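ATP-dependent DNA helicase (Mycobacterium smegmatis, PDB 5V9X) probably couples ATP hydrolysis to 3'-to-5' movement along a single-stranded DNA tracking strand, unwinding RNA:DNA hybrids. Local coordinates at residues Arg115-Pro120 / Pro160-Thr165; Leu209-Gln214 / Asp480-Ala485; Thr676-Ser681 / Arg854-Glu859; Ala768-Ser773 / Arg829-Asp834. All blocks are in the same frame, centred on the assembly; numbering follows the deposited sequence.

Contact 1: Arg115-Pro120 / Pro160-Thr165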
loop_
_atom_site.group_PDB
_atom_site.type_symbol
_atom_site.label_atom_id
_atom_site.label_comp_id
_atom_site.label_asym_id
_atom_site.label_seq_id
_atom_site.Cartn_x
_atom_site.Cartn_y
_atom_site.Cartn_z
ATOM N N ARG A 115 5.283 10.093 21.502
ATOM C CA ARG A 115 6.509 10.158 22.287
ATOM C C ARG A 115 7.381 11.331 21.853
ATOM O O ARG A 115 7.977 12.011 22.697
ATOM C CB ARG A 115 7.272 8.842 22.163
ATOM C CG ARG A 115 8.568 8.805 22.936
ATOM C CD ARG A 115 9.086 7.389 23.064
ATOM N NE ARG A 115 10.269 7.336 23.916
ATOM C CZ ARG A 115 10.853 6.213 24.319
ATOM N NH1 ARG A 115 10.368 5.035 23.949
ATOM N NH2 ARG A 115 11.926 6.271 25.094
ATOM N N ASN A 116 7.460 11.588 20.547
ATOM C CA ASN A 116 8.320 12.648 20.036
ATOM C C ASN A 116 7.750 14.042 20.259
ATOM O O ASN A 116 8.505 15.019 20.198
ATOM C CB ASN A 116 8.591 12.438 18.547
ATOM C CG ASN A 116 9.744 11.486 18.299
ATOM O OD1 ASN A 116 9.586 10.269 18.366
ATOM N ND2 ASN A 116 10.918 12.042 18.012
ATOM N N LEU A 117 6.445 14.167 20.505
ATOM C CA LEU A 117 5.894 15.473 20.845
ATOM C C LEU A 117 6.267 15.911 22.252
ATOM O O LEU A 117 6.022 17.068 22.612
ATOM C CB LEU A 117 4.372 15.469 20.694
ATOM C CG LEU A 117 3.817 15.492 19.272
ATOM C CD1 LEU A 117 2.307 15.356 19.302
ATOM C CD2 LEU A 117 4.230 16.765 18.548
ATOM N N ARG A 118 6.849 15.018 23.055
ATOM C CA ARG A 118 7.264 15.403 24.397
ATOM C C ARG A 118 8.443 16.367 24.362
ATOM O O ARG A 118 8.553 17.236 25.232
ATOM C CB ARG A 118 7.603 14.157 25.213
ATOM C CG ARG A 118 6.419 13.225 25.419
ATOM C CD ARG A 118 6.740 12.130 26.421
ATOM N NE ARG A 118 5.555 11.706 27.166
ATOM C CZ ARG A 118 4.798 10.661 26.843
ATOM N NH1 ARG A 118 5.098 9.918 25.785
ATOM N NH2 ARG A 118 3.740 10.358 27.583
ATOM N N THR A 119 9.319 16.245 23.364
ATOM C CA THR A 119 10.458 17.157 23.273
ATOM C C THR A 119 10.037 18.610 23.082
ATOM O O THR A 119 10.528 19.468 23.836
ATOM C CB THR A 119 11.410 16.690 22.165
ATOM O OG1 THR A 119 11.899 15.381 22.475
ATOM C CG2 THR A 119 12.586 17.648 22.028
ATOM N N PRO A 120 9.157 18.966 22.131
ATOM C CA PRO A 120 8.759 20.382 22.032
ATOM C C PRO A 120 7.950 20.867 23.221
ATOM O O PRO A 120 8.215 21.964 23.728
ATOM C CB PRO A 120 7.950 20.431 20.723
ATOM C CG PRO A 120 7.477 19.050 20.514
ATOM C CD PRO A 120 8.576 18.172 21.028
ATOM N N PRO A 160 -8.097 14.983 24.861
ATOM C CA PRO A 160 -6.806 15.670 24.782
ATOM C C PRO A 160 -6.830 16.809 23.773
ATOM O O PRO A 160 -7.638 16.842 22.843
ATOM C CB PRO A 160 -5.849 14.561 24.334
ATOM C CG PRO A 160 -6.712 13.655 23.516
ATOM C CD PRO A 160 -8.082 13.691 24.154
ATOM N N ASP A 161 -5.913 17.758 23.978
ATOM C CA ASP A 161 -5.791 18.872 23.043
ATOM C C ASP A 161 -5.281 18.399 21.689
ATOM O O ASP A 161 -5.718 18.897 20.646
ATOM C CB ASP A 161 -4.868 19.945 23.621
ATOM C CG ASP A 161 -5.418 20.567 24.891
ATOM O OD1 ASP A 161 -6.649 20.518 25.102
ATOM O OD2 ASP A 161 -4.615 21.113 25.678
ATOM N N VAL A 162 -4.363 17.438 21.685
ATOM C CA VAL A 162 -3.841 16.834 20.464
ATOM C C VAL A 162 -4.287 15.380 20.450
ATOM O O VAL A 162 -3.812 14.569 21.256
ATOM C CB VAL A 162 -2.313 16.941 20.378
ATOM C CG1 VAL A 162 -1.806 16.255 19.116
ATOM C CG2 VAL A 162 -1.874 18.397 20.423
ATOM N N LEU A 163 -5.193 15.041 19.541
ATOM C CA LEU A 163 -5.653 13.668 19.376
ATOM C C LEU A 163 -4.892 13.018 18.229
ATOM O O LEU A 163 -4.908 13.521 17.100
ATOM C CB LEU A 163 -7.158 13.607 19.116
ATOM C CG LEU A 163 -7.704 12.180 19.039
ATOM C CD1 LEU A 163 -7.543 11.477 20.382
ATOM C CD2 LEU A 163 -9.157 12.167 18.589
ATOM N N ILE A 164 -4.225 11.908 18.524
ATOM C CA ILE A 164 -3.525 11.098 17.534
ATOM C C ILE A 164 -4.339 9.830 17.323
ATOM O O ILE A 164 -4.734 9.175 18.294
ATOM C CB ILE A 164 -2.095 10.766 17.995
ATOM C CG1 ILE A 164 -1.275 12.048 18.168
ATOM C CG2 ILE A 164 -1.427 9.822 17.019
ATOM C CD1 ILE A 164 0.074 11.822 18.816
ATOM N N THR A 165 -4.600 9.485 16.065
ATOM C CA THR A 165 -5.474 8.354 15.778
ATOM C C THR A 165 -5.199 7.849 14.364
ATOM O O THR A 165 -4.292 8.325 13.675
ATOM C CB THR A 165 -6.945 8.744 15.960
ATOM O OG1 THR A 165 -7.777 7.608 15.700
ATOM C CG2 THR A 165 -7.325 9.874 15.010
#

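Contact 2: Leu209-Gln214 / Asp480-Ala485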
loop_
_atom_site.group_PDB
_atom_site.type_symbol
_atom_site.label_atom_id
_atom_site.label_comp_id
_atom_site.label_asym_id
_atom_site.label_seq_id
_atom_site.Cartn_x
_atom_site.Cartn_y
_atom_site.Cartn_z
ATOM N N LEU A 209 -13.250 12.928 7.006
ATOM C CA LEU A 209 -12.860 14.320 7.190
ATOM C C LEU A 209 -13.983 15.282 6.813
ATOM O O LEU A 209 -14.124 16.339 7.439
ATOM C CB LEU A 209 -11.601 14.623 6.380
ATOM C CG LEU A 209 -10.336 13.872 6.807
ATOM C CD1 LEU A 209 -9.154 14.246 5.919
ATOM C CD2 LEU A 209 -10.016 14.130 8.276
ATOM N N GLU A 210 -14.787 14.945 5.800
ATOM C CA GLU A 210 -15.919 15.802 5.460
ATOM C C GLU A 210 -17.011 15.717 6.519
ATOM O O GLU A 210 -17.661 16.721 6.831
ATOM C CB GLU A 210 -16.474 15.434 4.084
ATOM C CG GLU A 210 -15.595 15.860 2.916
ATOM C CD GLU A 210 -15.379 17.366 2.852
ATOM O OE1 GLU A 210 -14.290 17.791 2.408
ATOM O OE2 GLU A 210 -16.296 18.124 3.239
ATOM N N ARG A 211 -17.227 14.525 7.082
ATOM C CA ARG A 211 -18.143 14.397 8.211
ATOM C C ARG A 211 -17.646 15.195 9.411
ATOM O O ARG A 211 -18.446 15.747 10.175
ATOM C CB ARG A 211 -18.325 12.926 8.577
ATOM C CG ARG A 211 -19.057 12.113 7.523
ATOM C CD ARG A 211 -19.012 10.628 7.840
ATOM N NE ARG A 211 -19.507 10.330 9.180
ATOM C CZ ARG A 211 -19.463 9.125 9.739
ATOM N NH1 ARG A 211 -18.946 8.104 9.072
ATOM N NH2 ARG A 211 -19.934 8.939 10.964
ATOM N N LEU A 212 -16.324 15.263 9.594
ATOM C CA LEU A 212 -15.760 16.122 10.630
ATOM C C LEU A 212 -16.103 17.585 10.372
ATOM O O LEU A 212 -16.641 18.272 11.247
ATOM C CB LEU A 212 -14.244 15.932 10.699
ATOM C CG LEU A 212 -13.480 16.854 11.656
ATOM C CD1 LEU A 212 -13.794 16.520 13.107
ATOM C CD2 LEU A 212 -11.986 16.784 11.398
ATOM N N ASP A 213 -15.811 18.070 9.159
ATOM C CA ASP A 213 -16.046 19.473 8.828
ATOM C C ASP A 213 -17.494 19.888 9.064
ATOM O O ASP A 213 -17.768 21.068 9.310
ATOM C CB ASP A 213 -15.652 19.740 7.373
ATOM C CG ASP A 213 -14.149 19.801 7.175
ATOM O OD1 ASP A 213 -13.415 19.745 8.183
ATOM O OD2 ASP A 213 -13.702 19.907 6.011
ATOM N N GLN A 214 -18.431 18.941 8.996
ATOM C CA GLN A 214 -19.824 19.250 9.292
ATOM C C GLN A 214 -20.113 19.332 10.785
ATOM O O GLN A 214 -21.199 19.786 11.163
ATOM C CB GLN A 214 -20.748 18.219 8.641
ATOM C CG GLN A 214 -20.782 18.305 7.123
ATOM C CD GLN A 214 -20.969 19.728 6.621
ATOM O OE1 GLN A 214 -20.224 20.195 5.758
ATOM N NE2 GLN A 214 -21.970 20.422 7.154
ATOM N N ASP A 480 -29.928 15.508 0.807
ATOM C CA ASP A 480 -29.256 16.569 0.065
ATOM C C ASP A 480 -27.955 16.975 0.745
ATOM O O ASP A 480 -26.917 17.115 0.087
ATOM C CB ASP A 480 -30.183 17.777 -0.081
ATOM C CG ASP A 480 -31.317 17.528 -1.055
ATOM O OD1 ASP A 480 -31.117 16.753 -2.015
ATOM O OD2 ASP A 480 -32.408 18.108 -0.864
ATOM N N ALA A 481 -27.994 17.169 2.068
ATOM C CA ALA A 481 -26.797 17.586 2.792
ATOM C C ALA A 481 -25.716 16.515 2.736
ATOM O O ALA A 481 -24.527 16.829 2.595
ATOM C CB ALA A 481 -27.150 17.921 4.241
ATOM N N TRP A 482 -26.108 15.244 2.851
ATOM C CA TRP A 482 -25.134 14.164 2.744
ATOM C C TRP A 482 -24.523 14.118 1.349
ATOM O O TRP A 482 -23.326 13.852 1.198
ATOM C CB TRP A 482 -25.791 12.831 3.107
ATOM C CG TRP A 482 -24.888 11.624 3.024
ATOM C CD1 TRP A 482 -25.181 10.426 2.438
ATOM C CD2 TRP A 482 -23.555 11.497 3.546
ATOM N NE1 TRP A 482 -24.120 9.563 2.561
ATOM C CE2 TRP A 482 -23.108 10.196 3.236
ATOM C CE3 TRP A 482 -22.696 12.354 4.243
ATOM C CZ2 TRP A 482 -21.843 9.734 3.597
ATOM C CZ3 TRP A 482 -21.441 11.894 4.599
ATOM C CH2 TRP A 482 -21.027 10.596 4.275
ATOM N N PHE A 483 -25.324 14.399 0.319
ATOM C CA PHE A 483 -24.784 14.485 -1.034
ATOM C C PHE A 483 -23.855 15.685 -1.182
ATOM O O PHE A 483 -22.816 15.594 -1.847
ATOM C CB PHE A 483 -25.925 14.557 -2.048
ATOM C CG PHE A 483 -25.470 14.557 -3.483
ATOM C CD1 PHE A 483 -24.861 13.438 -4.032
ATOM C CD2 PHE A 483 -25.668 15.668 -4.287
ATOM C CE1 PHE A 483 -24.448 13.435 -5.354
ATOM C CE2 PHE A 483 -25.258 15.669 -5.609
ATOM C CZ PHE A 483 -24.647 14.551 -6.142
ATOM N N ASP A 484 -24.209 16.816 -0.563
ATOM C CA ASP A 484 -23.370 18.009 -0.653
ATOM C C ASP A 484 -22.013 17.782 -0.000
ATOM O O ASP A 484 -20.990 18.270 -0.494
ATOM C CB ASP A 484 -24.075 19.201 -0.008
ATOM C CG ASP A 484 -25.310 19.634 -0.772
ATOM O OD1 ASP A 484 -25.317 19.515 -2.016
ATOM O OD2 ASP A 484 -26.274 20.098 -0.126
ATOM N N ALA A 485 -21.985 17.052 1.117
ATOM C CA ALA A 485 -20.719 16.779 1.789
ATOM C C ALA A 485 -19.899 15.751 1.020
ATOM O O ALA A 485 -18.673 15.875 0.918
ATOM C CB ALA A 485 -20.976 16.301 3.216
#

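Contact 3: Thr676-Ser681 / Arg854-Glu859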
loop_
_atom_site.group_PDB
_atom_site.type_symbol
_atom_site.label_atom_id
_atom_site.label_comp_id
_atom_site.label_asym_id
_atom_site.label_seq_id
_atom_site.Cartn_x
_atom_site.Cartn_y
_atom_site.Cartn_z
ATOM N N THR A 676 16.776 -17.758 -25.729
ATOM C CA THR A 676 15.789 -17.190 -26.643
ATOM C C THR A 676 16.411 -16.216 -27.642
ATOM O O THR A 676 15.682 -15.473 -28.307
ATOM C CB THR A 676 14.666 -16.488 -25.878
ATOM O OG1 THR A 676 15.212 -15.472 -25.027
ATOM C CG2 THR A 676 13.885 -17.486 -25.035
ATOM N N GLY A 677 17.738 -16.194 -27.766
ATOM C CA GLY A 677 18.375 -15.306 -28.714
ATOM C C GLY A 677 18.439 -13.874 -28.227
ATOM O O GLY A 677 19.514 -13.261 -28.209
ATOM N N VAL A 678 17.291 -13.333 -27.818
ATOM C CA VAL A 678 17.183 -11.986 -27.275
ATOM C C VAL A 678 16.468 -12.069 -25.935
ATOM O O VAL A 678 15.823 -13.068 -25.607
ATOM C CB VAL A 678 16.433 -11.029 -28.227
ATOM C CG1 VAL A 678 17.143 -10.949 -29.574
ATOM C CG2 VAL A 678 14.988 -11.481 -28.404
ATOM N N VAL A 679 16.579 -10.997 -25.159
ATOM C CA VAL A 679 15.938 -10.952 -23.848
ATOM C C VAL A 679 14.726 -10.028 -23.903
ATOM O O VAL A 679 14.733 -9.024 -24.633
ATOM C CB VAL A 679 16.927 -10.522 -22.750
ATOM C CG1 VAL A 679 18.214 -11.334 -22.847
ATOM C CG2 VAL A 679 17.213 -9.026 -22.813
ATOM N N PRO A 680 13.662 -10.343 -23.170
ATOM C CA PRO A 680 12.486 -9.466 -23.154
ATOM C C PRO A 680 12.836 -8.093 -22.603
ATOM O O PRO A 680 13.715 -7.946 -21.752
ATOM C CB PRO A 680 11.506 -10.204 -22.234
ATOM C CG PRO A 680 11.991 -11.616 -22.216
ATOM C CD PRO A 680 13.463 -11.565 -22.377
ATOM N N SER A 681 12.133 -7.080 -23.102
ATOM C CA SER A 681 12.416 -5.704 -22.723
ATOM C C SER A 681 11.181 -4.857 -22.995
ATOM O O SER A 681 10.132 -5.361 -23.405
ATOM C CB SER A 681 13.633 -5.163 -23.479
ATOM O OG SER A 681 13.320 -4.943 -24.844
ATOM N N ARG A 854 8.541 -4.835 -30.771
ATOM C CA ARG A 854 8.842 -6.070 -31.475
ATOM C C ARG A 854 8.253 -7.269 -30.735
ATOM O O ARG A 854 7.977 -7.219 -29.533
ATOM C CB ARG A 854 10.355 -6.242 -31.623
ATOM C CG ARG A 854 10.794 -7.034 -32.847
ATOM C CD ARG A 854 12.155 -7.686 -32.628
ATOM N NE ARG A 854 13.106 -6.800 -31.960
ATOM C CZ ARG A 854 14.349 -7.144 -31.641
ATOM N NH1 ARG A 854 14.798 -8.357 -31.930
ATOM N NH2 ARG A 854 15.147 -6.276 -31.032
ATOM N N ILE A 855 8.057 -8.357 -31.476
ATOM C CA ILE A 855 7.650 -9.640 -30.913
ATOM C C ILE A 855 8.452 -10.730 -31.608
ATOM O O ILE A 855 8.640 -10.694 -32.828
ATOM C CB ILE A 855 6.134 -9.885 -31.061
ATOM C CG1 ILE A 855 5.352 -8.923 -30.170
ATOM C CG2 ILE A 855 5.779 -11.325 -30.710
ATOM C CD1 ILE A 855 3.867 -9.130 -30.218
ATOM N N VAL A 856 8.938 -11.691 -30.828
ATOM C CA VAL A 856 9.805 -12.751 -31.328
ATOM C C VAL A 856 9.227 -14.094 -30.907
ATOM O O VAL A 856 8.938 -14.308 -29.724
ATOM C CB VAL A 856 11.247 -12.594 -30.807
ATOM C CG1 VAL A 856 12.117 -13.743 -31.288
ATOM C CG2 VAL A 856 11.830 -11.255 -31.243
ATOM N N GLU A 857 9.050 -14.994 -31.875
ATOM C CA GLU A 857 8.685 -16.375 -31.591
ATOM C C GLU A 857 9.948 -17.221 -31.529
ATOM O O GLU A 857 10.814 -17.119 -32.405
ATOM C CB GLU A 857 7.745 -16.936 -32.658
ATOM C CG GLU A 857 6.559 -16.063 -32.989
ATOM C CD GLU A 857 5.515 -16.795 -33.814
ATOM O OE1 GLU A 857 5.385 -18.027 -33.650
ATOM O OE2 GLU A 857 4.828 -16.141 -34.630
ATOM N N VAL A 858 10.049 -18.055 -30.501
ATOM C CA VAL A 858 11.170 -18.972 -30.353
ATOM C C VAL A 858 10.659 -20.259 -29.723
ATOM O O VAL A 858 9.784 -20.235 -28.851
ATOM C CB VAL A 858 12.313 -18.349 -29.519
ATOM C CG1 VAL A 858 11.846 -18.026 -28.104
ATOM C CG2 VAL A 858 13.532 -19.265 -29.498
ATOM N N GLU A 859 11.180 -21.387 -30.195
ATOM C CA GLU A 859 10.897 -22.690 -29.613
ATOM C C GLU A 859 12.148 -23.194 -28.908
ATOM O O GLU A 859 13.231 -23.223 -29.501
ATOM C CB GLU A 859 10.443 -23.691 -30.678
ATOM C CG GLU A 859 10.236 -25.097 -30.138
ATOM C CD GLU A 859 9.557 -26.015 -31.135
ATOM O OE1 GLU A 859 8.817 -25.505 -32.004
ATOM O OE2 GLU A 859 9.762 -27.243 -31.049
#

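Contact 4: Ala768-Ser773 / Arg829-Asp834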
loop_
_atom_site.group_PDB
_atom_site.type_symbol
_atom_site.label_atom_id
_atom_site.label_comp_id
_atom_site.label_asym_id
_atom_site.label_seq_id
_atom_site.Cartn_x
_atom_site.Cartn_y
_atom_site.Cartn_z
ATOM N N ALA A 768 -16.408 -7.425 -21.534
ATOM C CA ALA A 768 -17.304 -8.569 -21.651
ATOM C C ALA A 768 -16.834 -9.764 -20.830
ATOM O O ALA A 768 -17.661 -10.578 -20.400
ATOM C CB ALA A 768 -17.449 -8.973 -23.119
ATOM N N GLU A 769 -15.529 -9.885 -20.593
ATOM C CA GLU A 769 -14.988 -11.066 -19.933
ATOM C C GLU A 769 -14.842 -10.904 -18.429
ATOM O O GLU A 769 -14.863 -11.907 -17.705
ATOM C CB GLU A 769 -13.624 -11.427 -20.532
ATOM C CG GLU A 769 -13.694 -11.836 -21.987
ATOM C CD GLU A 769 -14.646 -12.991 -22.209
ATOM O OE1 GLU A 769 -14.693 -13.899 -21.351
ATOM O OE2 GLU A 769 -15.355 -12.988 -23.236
ATOM N N VAL A 770 -14.701 -9.668 -17.940
ATOM C CA VAL A 770 -14.404 -9.462 -16.526
ATOM C C VAL A 770 -15.522 -10.006 -15.646
ATOM O O VAL A 770 -15.270 -10.456 -14.522
ATOM C CB VAL A 770 -14.131 -7.968 -16.250
ATOM C CG1 VAL A 770 -15.399 -7.137 -16.401
ATOM C CG2 VAL A 770 -13.519 -7.781 -14.867
ATOM N N GLY A 771 -16.762 -10.009 -16.143
ATOM C CA GLY A 771 -17.883 -10.448 -15.328
ATOM C C GLY A 771 -17.793 -11.898 -14.896
ATOM O O GLY A 771 -18.273 -12.258 -13.817
ATOM N N GLY A 772 -17.182 -12.747 -15.717
ATOM C CA GLY A 772 -17.016 -14.147 -15.398
ATOM C C GLY A 772 -15.680 -14.527 -14.803
ATOM O O GLY A 772 -15.466 -15.705 -14.500
ATOM N N SER A 773 -14.773 -13.570 -14.619
ATOM C CA SER A 773 -13.437 -13.872 -14.134
ATOM C C SER A 773 -13.433 -14.047 -12.618
ATOM O O SER A 773 -14.295 -13.531 -11.900
ATOM C CB SER A 773 -12.459 -12.766 -14.531
ATOM O OG SER A 773 -12.744 -11.565 -13.837
ATOM N N ARG A 829 -16.165 -1.505 -11.628
ATOM C CA ARG A 829 -15.397 -0.265 -11.585
ATOM C C ARG A 829 -14.017 -0.492 -10.976
ATOM O O ARG A 829 -13.014 0.017 -11.490
ATOM C CB ARG A 829 -16.179 0.793 -10.801
ATOM C CG ARG A 829 -15.853 2.242 -11.137
ATOM C CD ARG A 829 -14.596 2.720 -10.435
ATOM N NE ARG A 829 -14.564 2.345 -9.025
ATOM C CZ ARG A 829 -13.463 2.364 -8.280
ATOM N NH1 ARG A 829 -12.308 2.737 -8.814
ATOM N NH2 ARG A 829 -13.515 2.005 -7.003
ATOM N N GLU A 830 -13.942 -1.260 -9.885
ATOM C CA GLU A 830 -12.652 -1.487 -9.240
ATOM C C GLU A 830 -11.736 -2.340 -10.109
ATOM O O GLU A 830 -10.545 -2.035 -10.247
ATOM C CB GLU A 830 -12.844 -2.142 -7.872
ATOM C CG GLU A 830 -11.523 -2.427 -7.161
ATOM C CD GLU A 830 -11.693 -3.060 -5.793
ATOM O OE1 GLU A 830 -12.836 -3.395 -5.422
ATOM O OE2 GLU A 830 -10.674 -3.222 -5.088
ATOM N N CYS A 831 -12.270 -3.412 -10.700
ATOM C CA CYS A 831 -11.443 -4.298 -11.515
ATOM C C CYS A 831 -10.829 -3.553 -12.695
ATOM O O CYS A 831 -9.618 -3.632 -12.932
ATOM C CB CYS A 831 -12.272 -5.486 -12.009
ATOM S SG CYS A 831 -12.809 -6.632 -10.719
ATOM N N LEU A 832 -11.651 -2.812 -13.440
ATOM C CA LEU A 832 -11.185 -2.197 -14.677
ATOM C C LEU A 832 -10.309 -0.975 -14.419
ATOM O O LEU A 832 -9.345 -0.737 -15.156
ATOM C CB LEU A 832 -12.379 -1.815 -15.551
ATOM C CG LEU A 832 -13.348 -2.929 -15.960
ATOM C CD1 LEU A 832 -14.474 -2.359 -16.802
ATOM C CD2 LEU A 832 -12.629 -4.034 -16.713
ATOM N N GLN A 833 -10.621 -0.189 -13.388
ATOM C CA GLN A 833 -9.911 1.060 -13.127
ATOM C C GLN A 833 -8.808 0.927 -12.086
ATOM O O GLN A 833 -7.728 1.498 -12.264
ATOM C CB GLN A 833 -10.891 2.144 -12.673
ATOM C CG GLN A 833 -11.964 2.495 -13.684
ATOM C CD GLN A 833 -12.844 3.630 -13.204
ATOM O OE1 GLN A 833 -12.564 4.256 -12.180
ATOM N NE2 GLN A 833 -13.916 3.902 -13.939
ATOM N N ASP A 834 -9.053 0.196 -11.000
ATOM C CA ASP A 834 -8.109 0.114 -9.890
ATOM C C ASP A 834 -7.153 -1.066 -9.995
ATOM O O ASP A 834 -5.991 -0.943 -9.601
ATOM C CB ASP A 834 -8.862 0.037 -8.558
ATOM C CG ASP A 834 -9.534 1.345 -8.189
ATOM O OD1 ASP A 834 -9.543 2.270 -9.030
ATOM O OD2 ASP A 834 -10.048 1.451 -7.055
#

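Contact 1: Arg115-Pro120 / Pro160-Thr165
Leu117 meets Val162 and Ile164 inside the first RecA-like domain of the helicase, whose parallel sheet of seven strands runs in the order 3-4-2-5-6-1-7. Strand 162-165 is second from one edge of that sheet, and Leu117 sits where helix 107-116 gives way to helix 118-130. The contact is wholly apolar. A single methyl of the leucine does the touching: CD1 of Leu117 lies 4.2 Å from CG1 of Val162, and the same CD1 lies 4.2 Å from CD1 of Ile164. Val162 and Ile164 are two apart on the strand, so both point from one face of the sheet toward the helical layer. An extended second torsion in Leu117 (chi2 175°) carries CD1 forward to them. The interface is small, 76 Å² in all, but its three residues are buried, and Phe80 of helix 75-88 touches both Leu117 and Val162.

Polar groups lie outside the interface. Across this junction, Arg118 N bonds to Arg115 O at 3.2 Å. Neighbouring Asn116 uses OD1 to bind Lys372 NZ on helix 361-372. The bound nucleotide analogue is about 9 Å from the side chain of Leu117. On the strand side, the two methyls that receive Leu117, CG1 of Val162 and CD1 of Ile164, are themselves 4.8 Å apart.

Contact 2: Leu209-Gln214 / Asp480-Ala485
Arg211 and Trp482 make the closest side-chain to side-chain approach here, through the aliphatic part of the arginine. CG of Arg211 is 3.8 Å from CZ3 of Trp482, and CD of Arg211 is 4.1 Å from CH2 of Trp482. CG of the tryptophan is anti to its backbone N (chi1 180°); although CB leaves the helix away from Arg211, the six-membered ring reaches across to it. The aliphatic CG and CD, rather than the guanidinium, do the touching. The arginine chain bends at chi3 (54°), and the guanidinium, its plane 86° from the ring plane, is turned to Thr175, whose OG1 bonds to NH2 of Arg211.

A second group of contacts falls on Ala485, which buries most area. CG of Gln214 comes within 4.4 Å of CB of Ala485, while CG of Glu210 lies 3.7 Å from the backbone O of Ala485. These are van der Waals approaches.

No hydrogen bond crosses the interface. Glu210 OE1 is salt-bridged to Arg222, and Trp482 NE1 bonds to Thr468 OG1.

The 183 Å² contact joins helix 200-213 of the first RecA-like domain to helix 479-488 of the winged-helix region. Helix 461-471 touches both Arg211 and Trp482, whereas helix 167-174 and strand 187-191 support helix 200-213 from within its own domain.

Contact 3: Thr676-Ser681 / Arg854-Glu859
Thr676 lays its methyl against one branch of Val858: CG2 of Thr676 is 3.7 Å from CG1 of Val858, and CB of Thr676 is 3.9 Å from that same methyl. The two side chains cross at about a right angle. In Val858, CG1 stands between the backbone N and the carbonyl carbon (chi1 62°), the branch that meets the threonine.

Two residues further along, Val678 divides its methyls between two partners. CG2 of Val678 approaches CG2 of Val856 at 4.3 Å, while CG1 of Val678 lies 4.2 Å from NH1 of Arg854, reaching the guanidinium obliquely. Arg854, Val856 and Val858 alternate along their strand, so they offer one face to the loop.

A polar cluster within the loop accompanies the turn. Thr676 OG1 lies near two carbonyl oxygens, Val678 O and Gln672 O, which must compete for or share its one proton. Gly677, between Thr676 and Val678, leaves the helical conformation with a positive phi of 78°. No hydrogen bond joins the two segments, which bury 181 Å² together.

Strand 854-859 is an edge of the five-stranded mixed sheet, running parallel to strand 684-691, whose Val686 touches both Val678 and Val858. This is a helix-to-strand connection in a mixed alpha/beta fold: the loop after helix 661-676 lies against one face of the sheet, over strands 854-859 and 684-691, before the chain enters the latter.

Contact 4: Ala768-Ser773 / Arg829-Asp834
A first torsion of 69° in Val770 sets CG1 between the backbone N and the carbonyl carbon and CG2 anti to the N, so the two branches reach different residues of helix 822-835. This is packing of the connection between helix 759-769 and helix 774-786 on helix 822-835, in the DEAD/H-associated region. CG2 of Val770 is 3.9 Å from CB of Cys831. CG1 of Val770 is 4.2 Å from CD2 of Leu832, and those two side chains run obliquely to each other. The contact is apolar throughout, 105 Å² in extent, and falls where helix 822-835 widens into a pi-type turn at 830-834.

Nearby, Cys831 also packs on Leu775 and Arg779 of helix 774-786; Glu830 is salt-bridged to Arg779 and to Lys200, the latter in the first RecA-like domain.

The connection is closed by the backbone carbonyl of Val770, which accepts two bonds from Ser773, the N-cap of helix 774-786. Ser773 N is 3.2 Å from Val770 O, and Ser773 OG, 2.8 Å from that oxygen, arrives from the same face of the carbonyl, tilted 22° out of its plane.

How the contacts relate
The four contacts run from the amino-terminal motor to the carboxy-terminal region. Contacts 1 and 2 share the first RecA-like domain: contact 1 lies within it, whereas contact 2, its centre 28 Å away, joins it to the winged-helix region. Contacts 3 and 4 both belong to the DEAD/H-associated region, with centres 30 Å apart, contact 4 nested in the chain between the segments of contact 3. Contacts 2 and 4 are also 30 Å apart, and contacts 1 and 3, at 58 Å, are the farthest pair, on opposite sides of the chain's centre. None touches another; contact 2 is the one of the four that bridges motor and winged-helix region, while the others each lie within one region.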